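Local coordinates for protein 24-sterol C-methyltransferase (Haloferax volcanii, PDB 6F5Z) that is a putative S-adenosylmethionine-dependent methyltransferase that forms a complex with the methyltransferase activator Trm112 and here holds S-adenosyl-L-homocysteine, at residues D100-D105 with L130-T135. Sequence-based numbering, arbitrary orientation.
Sequences DDDSVD and LKPGGT. With GOL (glycerol), chain F.
K131 lies alongside D105, both side chains pointing the same way. NZ of K131 forms a salt bridge to OD1 of D105, with a weak hydrogen bond, at 3.3 Å, and a water accepting from NZ donates to OD2 of D105. The lysine chain, extended beyond CG, runs past the backbone of 102-105, its CG 3.4 Å from O of D102 and its CD 3.3 Å from OD1 of D105. An alanine in its place would probably leave the D105 carboxylate without its charged mate and open a gap beside D102 O. The backbones meet in a parallel bridge of V104 with L130, where N of K131 donates to O of V104 (2.9 Å, 169°) and CA of L130 adds a CH···O contact to the same oxygen. Here helix 119-129 has ended: in the Rossmann-like methyltransferase sheet it links strand 104-110 to the neighbouring parallel strand 134-140 as a beta-alpha-beta crossover, and the contact joins the starts of both strands. Leading into strand 134-140, K131-G134 forms a type II turn closed by G134 N to K131 O (2.8 Å), whose third residue, G133, has phi 90°, where a CB would jam against the preceding carbonyl O. At G134 the limit is D105 instead, whose O is 3.1 Å from CA of G134; a CB there would collide with it. A glycerol, probably from crystallisation, donates through O2 to OD1 of D105 (2.7 Å) and through O3 to O of P132. Further out, T41 N holds OD2 of D105, while I8 of the UPF0434 family protein chain packs on S103 and V104.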
loop_
_atom_site.group_PDB
_atom_site.type_symbol
_atom_site.label_atom_id
_atom_site.label_comp_id
_atom_site.label_asym_id
_atom_site.label_seq_id
_atom_site.Cartn_x
_atom_site.Cartn_y
_atom_site.Cartn_z
ATOM N N ASP B 100 20.572 12.985 -6.275
ATOM C CA ASP B 100 21.384 12.630 -5.122
ATOM C C ASP B 100 20.803 11.466 -4.327
ATOM O O ASP B 100 19.585 11.246 -4.356
ATOM C CB ASP B 100 21.430 13.826 -4.159
ATOM C CG ASP B 100 22.318 14.956 -4.612
ATOM O OD1 ASP B 100 23.132 14.740 -5.535
ATOM O OD2 ASP B 100 22.232 16.052 -4.015
ATOM N N ASP B 101 21.648 10.769 -3.556
ATOM C CA ASP B 101 21.150 9.742 -2.651
ATOM C C ASP B 101 20.163 10.368 -1.664
ATOM O O ASP B 101 20.381 11.486 -1.198
ATOM C CB ASP B 101 22.284 9.133 -1.800
ATOM C CG ASP B 101 23.345 8.350 -2.537
ATOM O OD1 ASP B 101 23.381 8.423 -3.775
ATOM O OD2 ASP B 101 24.186 7.713 -1.860
ATOM N N ASP B 102 19.108 9.638 -1.305
ATOM C CA ASP B 102 18.176 10.028 -0.245
ATOM C C ASP B 102 17.670 11.455 -0.397
ATOM O O ASP B 102 17.657 12.216 0.582
ATOM C CB ASP B 102 18.834 9.851 1.141
ATOM C CG ASP B 102 19.367 8.479 1.517
ATOM O OD1 ASP B 102 19.040 7.494 0.824
ATOM O OD2 ASP B 102 20.104 8.387 2.507
ATOM N N SER B 103 17.268 11.828 -1.611
ATOM C CA SER B 103 16.855 13.194 -1.848
ATOM C C SER B 103 15.392 13.304 -2.281
ATOM O O SER B 103 14.898 14.415 -2.434
ATOM C CB SER B 103 17.734 13.779 -2.956
ATOM O OG SER B 103 17.546 13.107 -4.204
ATOM N N VAL B 104 14.725 12.162 -2.547
ATOM C CA VAL B 104 13.361 12.116 -3.126
ATOM C C VAL B 104 12.395 11.499 -2.156
ATOM O O VAL B 104 12.696 10.455 -1.566
ATOM C CB VAL B 104 13.408 11.390 -4.507
ATOM C CG1 VAL B 104 12.024 11.196 -5.089
ATOM C CG2 VAL B 104 14.280 12.202 -5.483
ATOM N N ASP B 105 11.195 12.110 -2.006
ATOM C CA ASP B 105 10.230 11.506 -1.078
ATOM C C ASP B 105 9.503 10.312 -1.681
ATOM O O ASP B 105 9.248 9.342 -0.964
ATOM C CB ASP B 105 9.216 12.552 -0.603
ATOM C CG ASP B 105 9.872 13.679 0.196
ATOM O OD1 ASP B 105 10.430 13.392 1.270
ATOM O OD2 ASP B 105 9.963 14.804 -0.327
ATOM N N LEU B 130 15.550 7.467 -3.172
ATOM C CA LEU B 130 14.506 7.632 -2.186
ATOM C C LEU B 130 15.077 7.861 -0.808
ATOM O O LEU B 130 15.955 7.127 -0.377
ATOM C CB LEU B 130 13.644 6.358 -2.140
ATOM C CG LEU B 130 12.568 6.260 -3.208
ATOM C CD1 LEU B 130 11.917 4.860 -3.178
ATOM C CD2 LEU B 130 11.541 7.393 -3.073
ATOM N N LYS B 131 14.455 8.749 -0.062
ATOM C CA LYS B 131 14.744 8.868 1.362
ATOM C C LYS B 131 14.253 7.578 2.060
ATOM O O LYS B 131 13.227 7.021 1.648
ATOM C CB LYS B 131 13.960 10.053 1.931
ATOM C CG LYS B 131 14.492 11.397 1.440
ATOM C CD LYS B 131 13.583 12.540 1.880
ATOM C CE LYS B 131 14.138 13.871 1.465
ATOM N NZ LYS B 131 13.229 14.957 1.932
ATOM N N PRO B 132 14.891 7.124 3.152
ATOM C CA PRO B 132 14.323 5.995 3.931
ATOM C C PRO B 132 12.857 6.295 4.297
ATOM O O PRO B 132 12.508 7.386 4.746
ATOM C CB PRO B 132 15.194 5.980 5.206
ATOM C CG PRO B 132 16.501 6.529 4.737
ATOM C CD PRO B 132 16.140 7.627 3.764
ATOM N N GLY B 133 11.990 5.314 4.066
ATOM C CA GLY B 133 10.562 5.449 4.303
ATOM C C GLY B 133 9.797 5.965 3.092
ATOM O O GLY B 133 8.566 5.994 3.115
ATOM N N GLY B 134 10.518 6.424 2.067
ATOM C CA GLY B 134 9.901 6.887 0.824
ATOM C C GLY B 134 9.367 5.721 0.013
ATOM O O GLY B 134 9.825 4.591 0.206
ATOM N N THR B 135 8.435 5.994 -0.933
ATOM C CA THR B 135 7.809 4.902 -1.667
ATOM C C THR B 135 8.051 4.961 -3.144
ATOM O O THR B 135 8.362 6.025 -3.692
ATOM C CB THR B 135 6.263 4.847 -1.462
ATOM O OG1 THR B 135 5.634 5.944 -2.155
ATOM C CG2 THR B 135 5.867 4.814 0.027
HETATM C C1 GOL F . 9.964 10.042 2.181
HETATM O O1 GOL F . 8.561 9.828 2.246
HETATM C C2 GOL F . 10.435 10.952 3.290
HETATM O O2 GOL F . 9.517 12.039 3.445
HETATM C C3 GOL F . 10.673 10.258 4.613
HETATM O O3 GOL F . 9.848 9.112 4.770
HETATM O O HOH W 1 12.259 16.700 -0.045
#